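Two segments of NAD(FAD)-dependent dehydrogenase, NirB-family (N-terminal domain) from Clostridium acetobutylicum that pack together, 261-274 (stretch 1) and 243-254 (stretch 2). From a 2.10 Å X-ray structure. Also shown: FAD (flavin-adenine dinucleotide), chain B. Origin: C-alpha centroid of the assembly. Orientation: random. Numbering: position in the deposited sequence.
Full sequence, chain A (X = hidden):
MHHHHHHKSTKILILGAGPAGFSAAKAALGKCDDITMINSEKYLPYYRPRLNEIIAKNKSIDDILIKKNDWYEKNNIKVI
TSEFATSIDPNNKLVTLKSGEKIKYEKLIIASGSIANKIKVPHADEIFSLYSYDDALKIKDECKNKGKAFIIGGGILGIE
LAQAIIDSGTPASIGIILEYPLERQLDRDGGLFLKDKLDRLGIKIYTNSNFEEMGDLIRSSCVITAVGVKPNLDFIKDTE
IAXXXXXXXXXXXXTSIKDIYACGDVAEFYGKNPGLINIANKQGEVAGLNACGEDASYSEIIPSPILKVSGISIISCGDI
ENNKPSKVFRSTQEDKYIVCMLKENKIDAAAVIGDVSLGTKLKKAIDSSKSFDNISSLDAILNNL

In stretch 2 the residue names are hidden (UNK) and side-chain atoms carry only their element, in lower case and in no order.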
ATOM      1  N   TYR A 261       6.992  19.476  -4.241  1.00 17.86           N
ATOM      2  CA  TYR A 261       6.509  18.690  -3.105  1.00 18.14           C
ATOM      3  C   TYR A 261       6.273  17.260  -3.552  1.00 18.34           C
ATOM      4  O   TYR A 261       6.179  16.992  -4.748  1.00 18.30           O
ATOM      5  CB  TYR A 261       5.180  19.245  -2.574  1.00 17.84           C
ATOM      6  CG  TYR A 261       5.229  20.703  -2.169  1.00 18.45           C
ATOM      7  CD1 TYR A 261       5.245  21.713  -3.135  1.00 17.54           C
ATOM      8  CD2 TYR A 261       5.260  21.075  -0.826  1.00 16.58           C
ATOM      9  CE1 TYR A 261       5.283  23.059  -2.771  1.00 18.83           C
ATOM     10  CE2 TYR A 261       5.301  22.416  -0.458  1.00 17.79           C
ATOM     11  CZ  TYR A 261       5.312  23.397  -1.436  1.00 18.44           C
ATOM     12  OH  TYR A 261       5.355  24.722  -1.088  1.00 20.84           O
ATOM     13  N   ALA A 262       6.174  16.350  -2.585  1.00 18.39           N
ATOM     14  CA  ALA A 262       5.733  14.984  -2.840  1.00 18.77           C
ATOM     15  C   ALA A 262       4.921  14.450  -1.657  1.00 18.92           C
ATOM     16  O   ALA A 262       5.028  14.955  -0.541  1.00 19.03           O
ATOM     17  CB  ALA A 262       6.925  14.082  -3.133  1.00 18.79           C
ATOM     18  N   CYS A 263       4.120  13.421  -1.907  1.00 19.16           N
ATOM     19  CA  CYS A 263       3.153  12.931  -0.918  1.00 19.09           C
ATOM     20  C   CYS A 263       2.612  11.566  -1.289  1.00 18.47           C
ATOM     21  O   CYS A 263       2.465  11.247  -2.467  1.00 18.64           O
ATOM     22  CB  CYS A 263       1.980  13.911  -0.774  1.00 18.67           C
ATOM     23  SG  CYS A 263       1.236  14.417  -2.339  1.00 19.15           S
ATOM     24  N   GLY A 264       2.305  10.770  -0.271  1.00 18.10           N
ATOM     25  CA  GLY A 264       1.670   9.470  -0.466  1.00 18.33           C
ATOM     26  C   GLY A 264       2.709   8.390  -0.710  1.00 18.11           C
ATOM     27  O   GLY A 264       3.833   8.463  -0.196  1.00 18.12           O
ATOM     28  N   ASP A 265       2.332   7.408  -1.519  1.00 17.73           N
ATOM     29  CA  ASP A 265       3.143   6.211  -1.777  1.00 17.76           C
ATOM     30  C   ASP A 265       4.537   6.481  -2.346  1.00 17.62           C
ATOM     31  O   ASP A 265       5.449   5.678  -2.136  1.00 17.60           O
ATOM     32  CB  ASP A 265       2.393   5.256  -2.725  1.00 17.36           C
ATOM     33  CG  ASP A 265       1.578   4.212  -1.997  1.00 17.43           C
ATOM     34  OD1 ASP A 265       1.439   3.088  -2.538  1.00 17.20           O
ATOM     35  OD2 ASP A 265       1.065   4.499  -0.897  1.00 18.93           O
ATOM     36  N   VAL A 266       4.690   7.591  -3.074  1.00 17.79           N
ATOM     37  CA  VAL A 266       5.962   7.927  -3.709  1.00 17.98           C
ATOM     38  C   VAL A 266       6.972   8.570  -2.730  1.00 18.88           C
ATOM     39  O   VAL A 266       8.160   8.659  -3.038  1.00 19.43           O
ATOM     40  CB  VAL A 266       5.766   8.874  -4.930  1.00 17.84           C
ATOM     41  CG1 VAL A 266       5.435  10.310  -4.471  1.00 17.65           C
ATOM     42  CG2 VAL A 266       7.022   8.878  -5.834  1.00 17.18           C
ATOM     43  N   ALA A 267       6.486   9.002  -1.568  1.00 18.62           N
ATOM     44  CA  ALA A 267       7.244   9.862  -0.672  1.00 19.00           C
ATOM     45  C   ALA A 267       7.771   9.135   0.559  1.00 18.99           C
ATOM     46  O   ALA A 267       7.097   8.276   1.127  1.00 19.27           O
ATOM     47  CB  ALA A 267       6.388  11.057  -0.251  1.00 18.69           C
ATOM     48  N   GLU A 268       8.983   9.503   0.964  1.00 18.59           N
ATOM     49  CA  GLU A 268       9.654   8.891   2.091  1.00 18.46           C
ATOM     50  C   GLU A 268       9.943   9.967   3.147  1.00 18.03           C
ATOM     51  O   GLU A 268      10.665  10.942   2.879  1.00 17.66           O
ATOM     52  CB  GLU A 268      10.940   8.211   1.604  1.00 18.51           C
ATOM     53  CG  GLU A 268      11.830   7.618   2.694  1.00 19.15           C
ATOM     54  CD  GLU A 268      12.989   6.788   2.124  1.00 20.13           C
ATOM     55  OE1 GLU A 268      13.966   6.526   2.872  1.00 21.72           O
ATOM     56  OE2 GLU A 268      12.920   6.381   0.938  1.00 17.51           O
ATOM     57  N   PHE A 269       9.389   9.766   4.339  1.00 17.35           N
ATOM     58  CA  PHE A 269       9.380  10.773   5.411  1.00 17.05           C
ATOM     59  C   PHE A 269      10.055  10.173   6.633  1.00 16.67           C
ATOM     60  O   PHE A 269       9.550   9.202   7.220  1.00 15.97           O
ATOM     61  CB  PHE A 269       7.931  11.148   5.759  1.00 16.42           C
ATOM     62  CG  PHE A 269       7.804  12.112   6.915  1.00 17.48           C
ATOM     63  CD1 PHE A 269       8.346  13.399   6.842  1.00 17.26           C
ATOM     64  CD2 PHE A 269       7.127  11.736   8.078  1.00 17.07           C
ATOM     65  CE1 PHE A 269       8.221  14.289   7.913  1.00 18.33           C
ATOM     66  CE2 PHE A 269       6.983  12.614   9.140  1.00 15.31           C
ATOM     67  CZ  PHE A 269       7.527  13.902   9.056  1.00 18.17           C
ATOM     68  N   TYR A 270      11.197  10.740   7.013  1.00 16.05           N
ATOM     69  CA  TYR A 270      12.030  10.153   8.057  1.00 15.65           C
ATOM     70  C   TYR A 270      12.279   8.660   7.817  1.00 15.92           C
ATOM     71  O   TYR A 270      12.261   7.860   8.754  1.00 15.32           O
ATOM     72  CB  TYR A 270      11.425  10.386   9.440  1.00 14.89           C
ATOM     73  CG  TYR A 270      11.692  11.772   9.973  1.00 14.71           C
ATOM     74  CD1 TYR A 270      10.680  12.721  10.022  1.00 12.96           C
ATOM     75  CD2 TYR A 270      12.969  12.135  10.429  1.00 10.55           C
ATOM     76  CE1 TYR A 270      10.911  14.003  10.536  1.00 14.23           C
ATOM     77  CE2 TYR A 270      13.211  13.420  10.934  1.00 12.88           C
ATOM     78  CZ  TYR A 270      12.178  14.342  10.981  1.00 12.91           C
ATOM     79  OH  TYR A 270      12.395  15.602  11.462  1.00 13.98           O
ATOM     80  N   GLY A 271      12.527   8.300   6.556  1.00 16.04           N
ATOM     81  CA  GLY A 271      12.907   6.932   6.211  1.00 16.96           C
ATOM     82  C   GLY A 271      11.721   5.975   6.142  1.00 17.51           C
ATOM     83  O   GLY A 271      11.899   4.768   5.947  1.00 17.66           O
ATOM     84  N   LYS A 272      10.518   6.506   6.310  1.00 17.72           N
ATOM     85  CA  LYS A 272       9.307   5.678   6.279  1.00 18.47           C
ATOM     86  C   LYS A 272       8.534   5.847   4.984  1.00 17.68           C
ATOM     87  O   LYS A 272       8.281   6.959   4.536  1.00 18.35           O
ATOM     88  CB  LYS A 272       8.421   5.929   7.509  1.00 18.67           C
ATOM     89  CG  LYS A 272       9.095   5.488   8.831  1.00 21.72           C
ATOM     90  CD  LYS A 272       8.111   4.879   9.820  1.00 25.27           C
ATOM     91  CE  LYS A 272       8.836   4.373  11.066  1.00 27.76           C
ATOM     92  NZ  LYS A 272       7.884   3.991  12.159  1.00 28.22           N
ATOM     93  N   ASN A 273       8.179   4.726   4.372  1.00 17.46           N
ATOM     94  CA  ASN A 273       7.390   4.735   3.145  1.00 17.13           C
ATOM     95  C   ASN A 273       6.366   3.598   3.218  1.00 16.88           C
ATOM     96  O   ASN A 273       6.486   2.622   2.492  1.00 16.10           O
ATOM     97  CB  ASN A 273       8.320   4.581   1.926  1.00 16.76           C
ATOM     98  CG  ASN A 273       7.559   4.482   0.598  1.00 17.44           C
ATOM     99  OD1 ASN A 273       7.705   3.503  -0.137  1.00 16.09           O
ATOM    100  ND2 ASN A 273       6.745   5.489   0.297  1.00 16.58           N
ATOM    101  N   PRO A 274       5.358   3.732   4.101  1.00 16.77           N
ATOM    102  CA  PRO A 274       4.558   2.572   4.478  1.00 17.02           C
ATOM    103  C   PRO A 274       3.561   2.109   3.410  1.00 17.16           C
ATOM    104  O   PRO A 274       3.180   0.947   3.421  1.00 17.58           O
ATOM    105  CB  PRO A 274       3.853   3.033   5.776  1.00 16.87           C
ATOM    106  CG  PRO A 274       4.697   4.219   6.275  1.00 16.91           C
ATOM    107  CD  PRO A 274       5.043   4.888   4.959  1.00 17.45           C
ATOM    108  N   UNK A 243      16.150  11.120  -3.305  1.00 16.41           N
ATOM    109  CA  UNK A 243      15.353   9.920  -3.118  1.00 17.05           C
ATOM    110  C   UNK A 243      16.194   8.803  -2.529  1.00 17.46           C
ATOM    111  O   UNK A 243      17.412   8.757  -2.716  1.00 17.96           O
ATOM    112  c   UNK A 243      14.719   9.463  -4.448  1.00 16.64           C
ATOM    113  o   UNK A 243      15.711   9.066  -5.385  1.00 16.87           O
ATOM    114  N   UNK A 244      15.537   7.901  -1.815  1.00 18.29           N
ATOM    115  CA  UNK A 244      16.156   6.633  -1.444  1.00 18.82           C
ATOM    116  C   UNK A 244      15.266   5.517  -1.981  1.00 18.22           C
ATOM    117  O   UNK A 244      15.420   5.117  -3.131  1.00 18.26           O
ATOM    118  c   UNK A 244      19.530   8.707   0.723  1.00 24.93           C
ATOM    119  c   UNK A 244      16.377   6.535   0.074  1.00 19.14           C
ATOM    120  n   UNK A 244      21.000   8.575   0.423  1.00 24.58           N
ATOM    121  c   UNK A 244      17.256   7.644   0.659  1.00 21.56           C
ATOM    122  c   UNK A 244      18.728   7.483   0.299  1.00 25.17           C
ATOM    123  N   UNK A 245      14.348   5.013  -1.155  1.00 17.66           N
ATOM    124  CA  UNK A 245      13.267   4.173  -1.647  1.00 17.34           C
ATOM    125  C   UNK A 245      12.233   5.084  -2.318  1.00 17.47           C
ATOM    126  O   UNK A 245      11.830   4.842  -3.453  1.00 16.60           O
ATOM    127  c   UNK A 245       9.228   0.045  -0.779  1.00 16.34           C
ATOM    128  c   UNK A 245      10.793   1.715   0.162  1.00 17.63           C
ATOM    129  n   UNK A 245       9.464   1.204  -0.164  1.00 17.58           N
ATOM    130  c   UNK A 245      12.615   3.369  -0.510  1.00 17.65           C
ATOM    131  n   UNK A 245       7.979  -0.315  -1.030  1.00 14.78           N
ATOM    132  c   UNK A 245      11.269   2.716  -0.899  1.00 17.89           C
ATOM    133  n   UNK A 245      10.233  -0.751  -1.147  1.00 15.08           N
ATOM    134  N   UNK A 246      11.815   6.127  -1.600  1.00 17.13           N
ATOM    135  CA  UNK A 246      10.864   7.089  -2.125  1.00 17.81           C
ATOM    136  C   UNK A 246      11.494   8.456  -2.264  1.00 17.97           C
ATOM    137  O   UNK A 246      12.687   8.618  -1.975  1.00 18.72           O
ATOM    138  N   UNK A 247      10.703   9.435  -2.709  1.00 18.05           N
ATOM    139  CA  UNK A 247      11.155  10.827  -2.778  1.00 17.87           C
ATOM    140  C   UNK A 247      11.209  11.365  -1.345  1.00 17.70           C
ATOM    141  O   UNK A 247      10.226  11.284  -0.610  1.00 16.40           O
ATOM    142  c   UNK A 247       9.192  11.881  -6.017  1.00 18.95           C
ATOM    143  c   UNK A 247      10.645  13.203  -3.598  1.00 17.04           C
ATOM    144  c   UNK A 247      10.244  11.236  -5.127  1.00 18.22           C
ATOM    145  c   UNK A 247      10.229  11.721  -3.671  1.00 18.16           C
ATOM    146  N   UNK A 248      12.362  11.908  -0.963  1.00 17.75           N
ATOM    147  CA  UNK A 248      12.579  12.378   0.402  1.00 17.98           C
ATOM    148  C   UNK A 248      11.815  13.679   0.645  1.00 18.43           C
ATOM    149  O   UNK A 248      11.934  14.622  -0.148  1.00 18.75           O
ATOM    150  c   UNK A 248      14.443   9.954   0.915  1.00 17.86           C
ATOM    151  c   UNK A 248      16.416  11.540   0.826  1.00 18.68           C
ATOM    152  c   UNK A 248      14.950  11.395   1.213  1.00 19.46           C
ATOM    153  c   UNK A 248      14.085  12.556   0.664  1.00 18.48           C
ATOM    154  N   UNK A 249      11.024  13.728   1.725  1.00 18.04           N
ATOM    155  CA  UNK A 249      10.265  14.950   2.071  1.00 17.62           C
ATOM    156  C   UNK A 249      10.411  15.323   3.535  1.00 17.92           C
ATOM    157  O   UNK A 249      10.651  14.450   4.372  1.00 17.86           O
ATOM    158  c   UNK A 249       8.134  13.641   2.498  1.00 15.44           C
ATOM    159  c   UNK A 249       8.751  14.828   1.751  1.00 17.79           C
ATOM    160  c   UNK A 249       8.534  14.730   0.252  1.00 17.76           C
ATOM    161  N   UNK A 250      10.301  16.619   3.839  1.00 17.96           N
ATOM    162  CA  UNK A 250      10.205  17.068   5.234  1.00 17.47           C
ATOM    163  C   UNK A 250       8.739  17.038   5.708  1.00 17.57           C
ATOM    164  O   UNK A 250       7.873  16.482   5.020  1.00 17.54           O
ATOM    165  c   UNK A 250      10.945  18.405   5.497  1.00 17.49           C
ATOM    166  n   UNK A 250       9.123  19.453   4.238  1.00 13.52           N
ATOM    167  c   UNK A 250      10.265  19.643   4.857  1.00 17.27           C
ATOM    168  o   UNK A 250      10.806  20.752   4.918  1.00 18.61           O
ATOM    169  N   UNK A 251       8.470  17.594   6.889  1.00 17.50           N
ATOM    170  CA  UNK A 251       7.127  17.548   7.482  1.00 17.24           C
ATOM    171  C   UNK A 251       6.132  18.437   6.719  1.00 17.31           C
ATOM    172  O   UNK A 251       4.910  18.246   6.825  1.00 17.10           O
ATOM    173  c   UNK A 251       7.930  19.271   9.148  1.00 17.31           C
ATOM    174  c   UNK A 251       7.190  17.963   8.954  1.00 17.13           C
ATOM    175  o   UNK A 251       7.303  20.256   9.573  1.00 17.17           O
ATOM    176  o   UNK A 251       9.139  19.313   8.863  1.00 17.54           O
ATOM    177  N   UNK A 252       6.658  19.388   5.943  1.00 16.50           N
ATOM    178  CA  UNK A 252       5.830  20.210   5.045  1.00 16.55           C
ATOM    179  C   UNK A 252       5.540  19.543   3.698  1.00 16.54           C
ATOM    180  O   UNK A 252       4.937  20.149   2.819  1.00 16.56           O
ATOM    181  c   UNK A 252       6.515  21.559   4.809  1.00 15.73           C
ATOM    182  c   UNK A 252       7.997  22.672   6.618  1.00 12.51           C
ATOM    183  n   UNK A 252       5.835  22.732   6.931  1.00 15.11           N
ATOM    184  n   UNK A 252       7.706  23.322   7.791  1.00 13.36           N
ATOM    185  c   UNK A 252       6.396  23.348   7.958  1.00 13.89           C
ATOM    186  c   UNK A 252       6.820  22.295   6.069  1.00 15.25           C
ATOM    187  N   UNK A 253       5.997  18.301   3.542  1.00 17.23           N
ATOM    188  CA  UNK A 253       5.963  17.560   2.271  1.00 17.28           C
ATOM    189  C   UNK A 253       6.825  18.175   1.150  1.00 17.61           C
ATOM    190  O   UNK A 253       6.625  17.888  -0.025  1.00 17.49           O
ATOM    191  s   UNK A 253       4.595  14.694   2.757  1.00 17.94           S
ATOM    192  c   UNK A 253       3.758  16.291   2.679  1.00 17.32           C
ATOM    193  c   UNK A 253       4.519  17.287   1.807  1.00 17.71           C
ATOM    194  c   UNK A 253       5.093  14.582   4.492  1.00 17.06           C
ATOM    195  N   UNK A 254       7.794  19.006   1.530  1.00 17.82           N
ATOM    196  CA  UNK A 254       8.734  19.620   0.580  1.00 17.91           C
ATOM    197  C   UNK A 254       9.880  18.671   0.244  1.00 17.88           C
ATOM    198  O   UNK A 254      10.453  18.052   1.140  1.00 18.07           O
ATOM    199  o   UNK A 254       8.519  24.276   1.865  1.00 22.76           O
ATOM    200  o   UNK A 254       9.651  22.936   3.195  1.00 20.36           O
ATOM    201  c   UNK A 254       9.322  20.888   1.181  1.00 17.82           C
ATOM    202  c   UNK A 254       8.290  21.958   1.489  1.00 19.24           C
ATOM    203  c   UNK A 254       8.866  23.137   2.236  1.00 20.56           C
TER
HETATM  204  PA  FAD B 401      -1.623   5.850  -6.281  1.00 18.30           P
HETATM  205  O1A FAD B 401      -0.753   4.785  -6.892  1.00 18.60           O
HETATM  206  O2A FAD B 401      -2.914   5.302  -5.722  1.00 19.35           O
HETATM  207  O5B FAD B 401      -1.931   6.977  -7.369  1.00 21.06           O
HETATM  208  C5B FAD B 401      -0.891   7.539  -8.148  1.00 20.91           C
HETATM  209  C4B FAD B 401      -1.421   7.854  -9.547  1.00 21.12           C
HETATM  210  O4B FAD B 401      -0.416   8.533 -10.298  1.00 19.85           O
HETATM  211  C3B FAD B 401      -1.752   6.576 -10.314  1.00 21.12           C
HETATM  212  O3B FAD B 401      -3.064   6.679 -10.844  1.00 23.72           O
HETATM  213  C2B FAD B 401      -0.715   6.496 -11.418  1.00 21.25           C
HETATM  214  O2B FAD B 401      -1.242   5.980 -12.620  1.00 23.46           O
HETATM  215  C1B FAD B 401      -0.310   7.953 -11.588  1.00 20.89           C
HETATM  216  N9A FAD B 401       1.046   8.130 -12.140  1.00 21.12           N
HETATM  217  C8A FAD B 401       2.148   7.349 -11.919  1.00 21.82           C
HETATM  218  N7A FAD B 401       3.189   7.866 -12.614  1.00 21.27           N
HETATM  219  C5A FAD B 401       2.773   8.968 -13.270  1.00 21.30           C
HETATM  220  C6A FAD B 401       3.426   9.859 -14.122  1.00 21.45           C
HETATM  221  N6A FAD B 401       4.619   9.545 -14.632  1.00 20.16           N
HETATM  222  N1A FAD B 401       2.711  10.915 -14.661  1.00 20.91           N
HETATM  223  C2A FAD B 401       1.372  11.087 -14.363  1.00 20.44           C
HETATM  224  N3A FAD B 401       0.730  10.192 -13.527  1.00 21.51           N
HETATM  225  C4A FAD B 401       1.423   9.148 -12.984  1.00 21.55           C
HETATM  226  N1  FAD B 401      -3.622   0.701   1.634  1.00 20.18           N
HETATM  227  C2  FAD B 401      -4.099   0.623   2.925  1.00 21.45           C
HETATM  228  O2  FAD B 401      -3.781   1.477   3.735  1.00 21.38           O
HETATM  229  N3  FAD B 401      -4.953  -0.392   3.306  1.00 20.29           N
HETATM  230  C4  FAD B 401      -5.325  -1.352   2.394  1.00 21.27           C
HETATM  231  O4  FAD B 401      -6.078  -2.254   2.771  1.00 20.99           O
HETATM  232  C4X FAD B 401      -4.838  -1.295   1.080  1.00 20.65           C
HETATM  233  N5  FAD B 401      -5.205  -2.245   0.139  1.00 19.24           N
HETATM  234  C5X FAD B 401      -4.724  -2.178  -1.155  1.00 18.91           C
HETATM  235  C6  FAD B 401      -5.096  -3.146  -2.099  1.00 18.36           C
HETATM  236  C7  FAD B 401      -4.608  -3.056  -3.412  1.00 17.62           C
HETATM  237  C7M FAD B 401      -5.001  -4.090  -4.427  1.00 17.50           C
HETATM  238  C8  FAD B 401      -3.749  -2.018  -3.773  1.00 17.67           C
HETATM  239  C8M FAD B 401      -3.204  -1.902  -5.175  1.00 16.29           C
HETATM  240  C9  FAD B 401      -3.381  -1.066  -2.829  1.00 17.60           C
HETATM  241  C9A FAD B 401      -3.869  -1.139  -1.521  1.00 19.92           C
HETATM  242  N10 FAD B 401      -3.502  -0.176  -0.583  1.00 19.59           N
HETATM  243  C10 FAD B 401      -3.985  -0.254   0.710  1.00 20.39           C
HETATM  244  C1' FAD B 401      -2.568   0.925  -0.962  1.00 19.11           C
HETATM  245  C2' FAD B 401      -3.286   2.216  -1.290  1.00 19.92           C
HETATM  246  O2' FAD B 401      -4.069   2.009  -2.448  1.00 21.00           O
HETATM  247  C3' FAD B 401      -2.223   3.266  -1.546  1.00 19.07           C
HETATM  248  O3' FAD B 401      -1.524   3.534  -0.344  1.00 21.52           O
HETATM  249  C4' FAD B 401      -2.787   4.574  -2.073  1.00 19.39           C
HETATM  250  O4' FAD B 401      -3.534   4.352  -3.262  1.00 18.88           O
HETATM  251  C5' FAD B 401      -1.623   5.501  -2.400  1.00 18.13           C
HETATM  252  O5' FAD B 401      -2.153   6.620  -3.063  1.00 18.38           O
HETATM  253  P   FAD B 401      -1.207   7.520  -3.969  1.00 17.46           P
HETATM  254  O1P FAD B 401      -2.019   8.685  -4.511  1.00 18.90           O
HETATM  255  O2P FAD B 401       0.040   7.927  -3.223  1.00 18.74           O
HETATM  256  O3P FAD B 401      -0.707   6.553  -5.161  1.00 17.98           O
HETATM  257  O   HOH W   1       5.651   1.241   0.025  1.00 22.42           O

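Position 243 carries one carbon and then one oxygen, and touches nothing on stretch 1; a lone hydroxyl on CB makes it Ser-243. Position 244 has four carbons in a row ending in nitrogen; its CB lies 3.6 Å from Glu-268 OE2, while the chain's end leads away. The pattern is that of Lys-244.

At position 245, three carbons, a nitrogen and a carbon bearing two more nitrogens form a guanidinium, and the nitrogen within the chain meets Asn-273; hence Arg-245. Its NE donates to Asn-273 OD1 at 2.9 Å (147°), at the edge of the guanidinium, and its NH2 donates to water 1 at 3.0 Å. Position 246 has no side-chain atoms, and its backbone lies against Val-266 and Glu-268; it is Gly-246. An ideal CB there would lie 2.8 Å from Val-266 O, a clash, so the close approach depends on its absence. Gly-246 N donates to Glu-268 OE2 at 2.8 Å and 175°; Arg-245 N reaches the same OE2 at 2.9 Å, but at 124° that bond is weak.

Position 247 has four carbons, forked at the first, with one arm two carbons long, packed against Val-266 and Ala-262: Ile-247. Its CD1 is 3.7 Å from Val-266 CG2, and its CG2 3.9 Å from Ala-262 CB. Position 248 also has four carbons, but forked at the second, with one tip near Glu-268, giving Leu-248; its CD1 lies 3.7 Å from Glu-268 CD. At position 249 one carbon carries two more, and these lie against Ala-262 and Phe-269: Val-249, whose CG1 is 3.8 Å from Ala-262 CB and CG2 4.1 Å from Phe-269 CB.

Position 250 shows two carbons, the second carrying one oxygen and one nitrogen, and its CB points away: Asn-250. At position 251 the second of two carbons carries two oxygens, and CB is 4.0 Å from Phe-269 CE1: Asp-251. Position 252 has one carbon and a five-membered ring with two nitrogens; its backbone O meets the Tyr-261 ring edge, 3.8 Å from CD2. This is His-252. Position 253 is an unbranched chain of two carbons, sulfur and a carbon that approaches Phe-269: Met-253, its CE 4.2 Å from Phe-269 CD1. At position 254, three carbons in a row, the third carrying two oxygens, approach Tyr-261 and identify Glu-254; its CG lies 3.6 Å from Tyr-261 CE2.

The contact, burying 860 Å², rests on a parallel strand pairing. Ile-247 N donates to Val-266 O (2.7 Å), Glu-268 N to Ile-247 O (2.7 Å) and Val-249 N to Glu-268 O (3.0 Å). The Glu-268 carboxylate extends this ladder by accepting the amide of Gly-246. At the end of the type I turn from Asn-250 to Met-253, Ala-262 N donates to Met-253 O (3.0 Å), securing a second backbone junction, while Ala-262 CB packs against both Ile-247 CG2 and Val-249 CG1.

Stretch 2 (243-254) SKRGILVNDHME
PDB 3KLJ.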